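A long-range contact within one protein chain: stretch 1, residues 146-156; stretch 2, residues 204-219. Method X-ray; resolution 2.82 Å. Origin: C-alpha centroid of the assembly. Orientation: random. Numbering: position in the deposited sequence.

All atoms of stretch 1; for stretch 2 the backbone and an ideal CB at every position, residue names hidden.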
# COMPACT_ATOMS: atom_id res chain seq x y z
N PHE A 146 8.65 -22.36 -0.23
CA PHE A 146 9.41 -23.49 0.31
C PHE A 146 8.76 -24.06 1.54
O PHE A 146 9.32 -24.95 2.16
CB PHE A 146 10.82 -23.05 0.68
CG PHE A 146 11.48 -22.20 -0.36
CD1 PHE A 146 12.17 -21.07 0.02
CD2 PHE A 146 11.38 -22.50 -1.71
CE1 PHE A 146 12.78 -20.28 -0.91
CE2 PHE A 146 11.94 -21.68 -2.63
CZ PHE A 146 12.69 -20.59 -2.23
N VAL A 147 7.60 -23.55 1.93
CA VAL A 147 6.97 -24.03 3.15
C VAL A 147 5.56 -24.55 2.90
O VAL A 147 4.88 -24.16 1.96
CB VAL A 147 6.95 -22.93 4.18
CG1 VAL A 147 5.58 -22.35 4.28
CG2 VAL A 147 7.41 -23.47 5.49
N THR A 148 5.15 -25.48 3.75
CA THR A 148 3.85 -26.13 3.68
C THR A 148 2.89 -25.41 4.63
O THR A 148 3.30 -24.59 5.45
CB THR A 148 3.99 -27.60 4.12
OG1 THR A 148 4.93 -28.28 3.29
CG2 THR A 148 2.67 -28.32 4.08
N THR A 149 1.65 -25.84 4.62
CA THR A 149 0.63 -25.34 5.54
C THR A 149 1.03 -25.56 7.00
O THR A 149 0.62 -24.81 7.88
CB THR A 149 -0.70 -26.08 5.26
OG1 THR A 149 -0.99 -26.05 3.85
CG2 THR A 149 -1.84 -25.47 6.02
N ASP A 150 1.73 -26.66 7.29
CA ASP A 150 2.08 -27.04 8.65
C ASP A 150 2.78 -25.92 9.38
O ASP A 150 2.37 -25.55 10.48
CB ASP A 150 3.02 -28.26 8.68
CG ASP A 150 2.48 -29.44 7.88
OD1 ASP A 150 1.33 -29.38 7.38
OD2 ASP A 150 3.21 -30.44 7.75
N TYR A 151 3.88 -25.44 8.81
CA TYR A 151 4.75 -24.45 9.43
C TYR A 151 4.08 -23.15 9.82
O TYR A 151 4.23 -22.70 10.96
CB TYR A 151 5.99 -24.18 8.57
CG TYR A 151 6.95 -23.21 9.22
CD1 TYR A 151 7.84 -23.65 10.21
CD2 TYR A 151 6.85 -21.85 9.00
CE1 TYR A 151 8.62 -22.76 10.92
CE2 TYR A 151 7.63 -20.95 9.70
CZ TYR A 151 8.53 -21.40 10.65
OH TYR A 151 9.36 -20.51 11.31
N PRO A 152 3.45 -22.46 8.85
CA PRO A 152 2.78 -21.20 9.15
C PRO A 152 1.69 -21.33 10.19
O PRO A 152 1.21 -20.34 10.75
CB PRO A 152 2.09 -20.86 7.83
CG PRO A 152 2.82 -21.63 6.77
CD PRO A 152 3.89 -22.45 7.44
N SER A 153 1.12 -22.52 10.24
CA SER A 153 -0.02 -22.74 11.10
C SER A 153 0.51 -22.86 12.51
O SER A 153 -0.09 -22.32 13.43
CB SER A 153 -0.83 -23.96 10.65
OG SER A 153 -0.13 -25.14 10.99
N VAL A 154 1.69 -23.44 12.68
CA VAL A 154 2.26 -23.47 14.03
C VAL A 154 2.78 -22.10 14.43
O VAL A 154 2.68 -21.68 15.59
CB VAL A 154 3.23 -24.62 14.34
CG1 VAL A 154 3.48 -25.51 13.15
CG2 VAL A 154 4.50 -24.09 14.92
N GLN A 155 3.27 -21.38 13.43
CA GLN A 155 3.81 -20.05 13.68
C GLN A 155 2.70 -19.14 14.15
O GLN A 155 2.79 -18.59 15.23
CB GLN A 155 4.52 -19.51 12.45
CG GLN A 155 4.34 -18.05 12.27
CD GLN A 155 5.11 -17.55 11.07
OE1 GLN A 155 5.97 -18.25 10.54
NE2 GLN A 155 4.81 -16.34 10.64
N ARG A 156 1.58 -19.12 13.43
CA ARG A 156 0.37 -18.39 13.85
C ARG A 156 -0.19 -18.87 15.20
O ARG A 156 -0.72 -18.07 15.99
CB ARG A 156 -0.72 -18.46 12.78
CG ARG A 156 -0.32 -17.95 11.42
CD ARG A 156 -0.70 -16.46 11.25
NE ARG A 156 0.46 -15.66 10.85
CZ ARG A 156 0.53 -14.98 9.72
NH1 ARG A 156 -0.52 -14.94 8.89
NH2 ARG A 156 1.63 -14.29 9.43
N UNK A 204 5.18 -36.97 9.59
CA UNK A 204 3.81 -36.68 10.00
C UNK A 204 3.46 -35.23 9.71
O UNK A 204 2.35 -34.91 9.28
CB UNK A 204 3.62 -36.98 11.49
N UNK A 205 4.41 -34.36 10.01
CA UNK A 205 4.30 -32.92 9.79
C UNK A 205 5.72 -32.39 9.56
O UNK A 205 6.68 -33.00 9.98
CB UNK A 205 3.62 -32.22 10.97
N UNK A 206 5.85 -31.29 8.82
CA UNK A 206 7.14 -30.67 8.54
C UNK A 206 8.08 -30.77 9.73
O UNK A 206 7.69 -30.51 10.86
CB UNK A 206 6.95 -29.20 8.15
N UNK A 207 9.35 -31.06 9.47
CA UNK A 207 10.35 -30.99 10.51
C UNK A 207 10.35 -29.55 11.04
O UNK A 207 10.29 -29.31 12.26
CB UNK A 207 11.73 -31.41 9.99
N UNK A 208 10.40 -28.58 10.13
CA UNK A 208 10.48 -27.17 10.53
C UNK A 208 9.33 -26.75 11.44
O UNK A 208 9.50 -25.95 12.36
CB UNK A 208 10.50 -26.28 9.29
N UNK A 209 8.15 -27.31 11.18
CA UNK A 209 6.97 -26.96 11.96
C UNK A 209 7.06 -27.62 13.33
O UNK A 209 6.77 -27.01 14.35
CB UNK A 209 5.69 -27.38 11.24
N UNK A 210 7.58 -28.83 13.32
CA UNK A 210 7.81 -29.66 14.49
C UNK A 210 8.81 -29.02 15.45
O UNK A 210 8.64 -29.03 16.66
CB UNK A 210 8.31 -31.04 14.06
N UNK A 211 9.92 -28.55 14.88
CA UNK A 211 11.00 -27.94 15.65
C UNK A 211 10.49 -26.68 16.33
O UNK A 211 10.82 -26.43 17.48
CB UNK A 211 12.20 -27.62 14.76
N UNK A 212 9.72 -25.89 15.59
CA UNK A 212 9.19 -24.62 16.07
C UNK A 212 8.32 -24.88 17.28
O UNK A 212 8.47 -24.25 18.33
CB UNK A 212 8.40 -23.90 14.98
N UNK A 213 7.34 -25.74 17.07
CA UNK A 213 6.42 -26.13 18.11
C UNK A 213 7.20 -26.67 19.30
O UNK A 213 6.86 -26.39 20.44
CB UNK A 213 5.42 -27.17 17.59
N UNK A 214 8.27 -27.42 19.04
CA UNK A 214 9.08 -28.00 20.11
C UNK A 214 9.84 -26.91 20.87
O UNK A 214 9.90 -26.91 22.09
CB UNK A 214 10.06 -29.03 19.54
N UNK A 215 10.33 -25.92 20.13
CA UNK A 215 11.05 -24.80 20.74
C UNK A 215 10.17 -23.92 21.61
O UNK A 215 10.64 -23.37 22.61
CB UNK A 215 11.69 -23.94 19.65
N UNK A 216 8.91 -23.74 21.21
CA UNK A 216 8.00 -22.87 21.95
C UNK A 216 7.03 -23.65 22.82
O UNK A 216 6.13 -23.09 23.41
CB UNK A 216 7.22 -21.98 20.98
N UNK A 217 7.19 -24.97 22.84
CA UNK A 217 6.33 -25.81 23.64
C UNK A 217 4.88 -26.03 23.19
O UNK A 217 4.07 -26.55 23.96
CB UNK A 217 6.30 -25.22 25.05
N UNK A 218 4.54 -25.64 21.97
CA UNK A 218 3.19 -25.86 21.46
C UNK A 218 2.91 -27.35 21.39
O UNK A 218 3.66 -28.13 20.82
CB UNK A 218 3.01 -25.21 20.08
N UNK A 219 1.79 -27.76 21.96
CA UNK A 219 1.47 -29.18 21.85
C UNK A 219 0.66 -29.36 20.56
O UNK A 219 -0.09 -28.46 20.13
CB UNK A 219 0.70 -29.68 23.07

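The helix that includes Y151 to R156 and the helix that starts at 207 run nearly parallel, at 16°, with axes only 8.2 Å apart at their closest, so bulk is costly where they touch.

Positions 204 and 207 have nothing of stretch 1 within 5.5 Å of their ideal CB, and the CB of 204 points away; almost any residue would do. They are V204 and Q207.

At 205 the CB points sideways, 3.7 Å from D150 OD2. A small polar residue or a long flexible chain would suit. The residue is M205, whose chain runs away from the carboxylate and brings M205 CE within 4.3 Å of V154 CG1.

Position 206 precedes the helix, and its backbone N donates to D150 OD2 (3.0 Å, 168°). Any residue but proline can supply that bond. The CB points toward stretch 1, 4.0 Å from D150 OD2 and 5.2 Å from T148 CB; a small polar residue would suit, and the N-cap position favours D, N, S or T. D206 is found, yet its side chain makes no capping bond; D206 OD2 instead lies 3.7 Å from T148 CB.

At 208 the CB points toward stretch 1, 3.8 Å from Y151 CD1, so a small apolar residue fits well. A208 packs its methyl there, while A208 O sits at the edge of the Y151 ring, 3.6 Å from Y151 CD1.

Position 209 is the tightest. Its CA is 4.2 Å from Y151 CA, and the ideal CB lies 3.5 Å from V154 CG1 and 3.6 Å from Y151 CA. Glycine or alanine is expected; A209 fills the space with one methyl.

Positions 210 and 211 make no contact; helix-compatible residues suffice, here L210 and L211.

At 212 the CB points toward stretch 1, 3.9 Å from V154 CG2 and 4.2 Å from Y151 CE1. This apolar setting suits L, I, V or M. L212 sends CD1 to within 3.4 Å of V154 CG2, 3.9 Å of Y151 CE1 and 3.8 Å of Q155 CA.

Position 213, sideways, has its ideal CB 4.2 Å from V154 CG2, which favours a modest apolar group; A213 supplies a methyl.

Positions 214 to 216 are out of reach and unconstrained by stretch 1: R214, D215 and Y216, with R214 NH1 salt-bridged to D215 OD1 at 2.6 Å.

Position 217 has positive phi (72°) in a Schellman motif, where G is favoured and N tolerated; N217 is deposited.

At 218 the CB points toward stretch 1 but stays 5.5 Å from V154 CG2, so a longer apolar chain is useful. L218 brings CD1 to 4.5 Å from V154 CB.

Position 219, out of reach, accepts many residues; P219 is deposited.

Stretch 2 204-219: VMDQAALLLARDYNLP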
# COMPACT_ATOMS: atom_id res chain seq x y z
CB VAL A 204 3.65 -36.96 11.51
CG1 VAL A 204 2.27 -36.61 11.95
CG2 VAL A 204 3.99 -38.40 11.85
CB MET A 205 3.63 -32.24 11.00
CG MET A 205 4.50 -31.22 11.74
SD MET A 205 3.57 -30.42 13.09
CE MET A 205 2.34 -29.52 12.17
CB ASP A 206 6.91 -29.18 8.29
CG ASP A 206 7.24 -28.77 6.89
OD1 ASP A 206 7.94 -29.54 6.21
OD2 ASP A 206 6.84 -27.66 6.48
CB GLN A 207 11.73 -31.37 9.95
CG GLN A 207 11.85 -32.86 9.65
CD GLN A 207 13.25 -33.33 9.24
OE1 GLN A 207 14.26 -32.92 9.82
NE2 GLN A 207 13.28 -34.32 8.35
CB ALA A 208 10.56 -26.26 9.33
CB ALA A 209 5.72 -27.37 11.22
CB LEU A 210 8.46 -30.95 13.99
CG LEU A 210 8.13 -32.22 14.73
CD1 LEU A 210 9.34 -32.55 15.62
CD2 LEU A 210 6.86 -31.92 15.53
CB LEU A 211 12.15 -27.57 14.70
CG LEU A 211 13.32 -28.55 14.53
CD1 LEU A 211 12.95 -30.04 14.68
CD2 LEU A 211 14.09 -28.29 13.24
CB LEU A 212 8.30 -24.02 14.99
CG LEU A 212 8.38 -22.50 14.88
CD1 LEU A 212 7.05 -21.96 14.43
CD2 LEU A 212 8.84 -21.90 16.20
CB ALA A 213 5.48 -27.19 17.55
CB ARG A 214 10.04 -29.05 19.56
CG ARG A 214 11.13 -29.54 20.51
CD ARG A 214 12.45 -28.82 20.23
NE ARG A 214 13.44 -29.67 19.56
CZ ARG A 214 14.29 -29.21 18.64
NH1 ARG A 214 14.22 -27.95 18.24
NH2 ARG A 214 15.20 -30.01 18.11
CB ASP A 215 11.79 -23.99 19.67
CG ASP A 215 12.98 -24.74 19.10
OD1 ASP A 215 13.18 -25.92 19.44
OD2 ASP A 215 13.73 -24.15 18.31
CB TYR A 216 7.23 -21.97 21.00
CG TYR A 216 8.06 -20.82 20.53
CD1 TYR A 216 8.00 -19.60 21.18
CD2 TYR A 216 9.04 -21.00 19.56
CE1 TYR A 216 8.85 -18.58 20.85
CE2 TYR A 216 9.90 -19.98 19.23
CZ TYR A 216 9.82 -18.79 19.90
OH TYR A 216 10.63 -17.75 19.52
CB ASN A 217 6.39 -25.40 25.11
CG ASN A 217 7.15 -26.38 25.94
OD1 ASN A 217 6.73 -27.53 26.07
ND2 ASN A 217 8.33 -25.97 26.41
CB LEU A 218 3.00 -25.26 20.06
CG LEU A 218 1.64 -24.67 19.61
CD1 LEU A 218 1.18 -25.23 18.29
CD2 LEU A 218 0.54 -24.68 20.63
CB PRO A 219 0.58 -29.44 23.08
CG PRO A 219 0.34 -28.09 23.74
CD PRO A 219 1.43 -27.16 23.25
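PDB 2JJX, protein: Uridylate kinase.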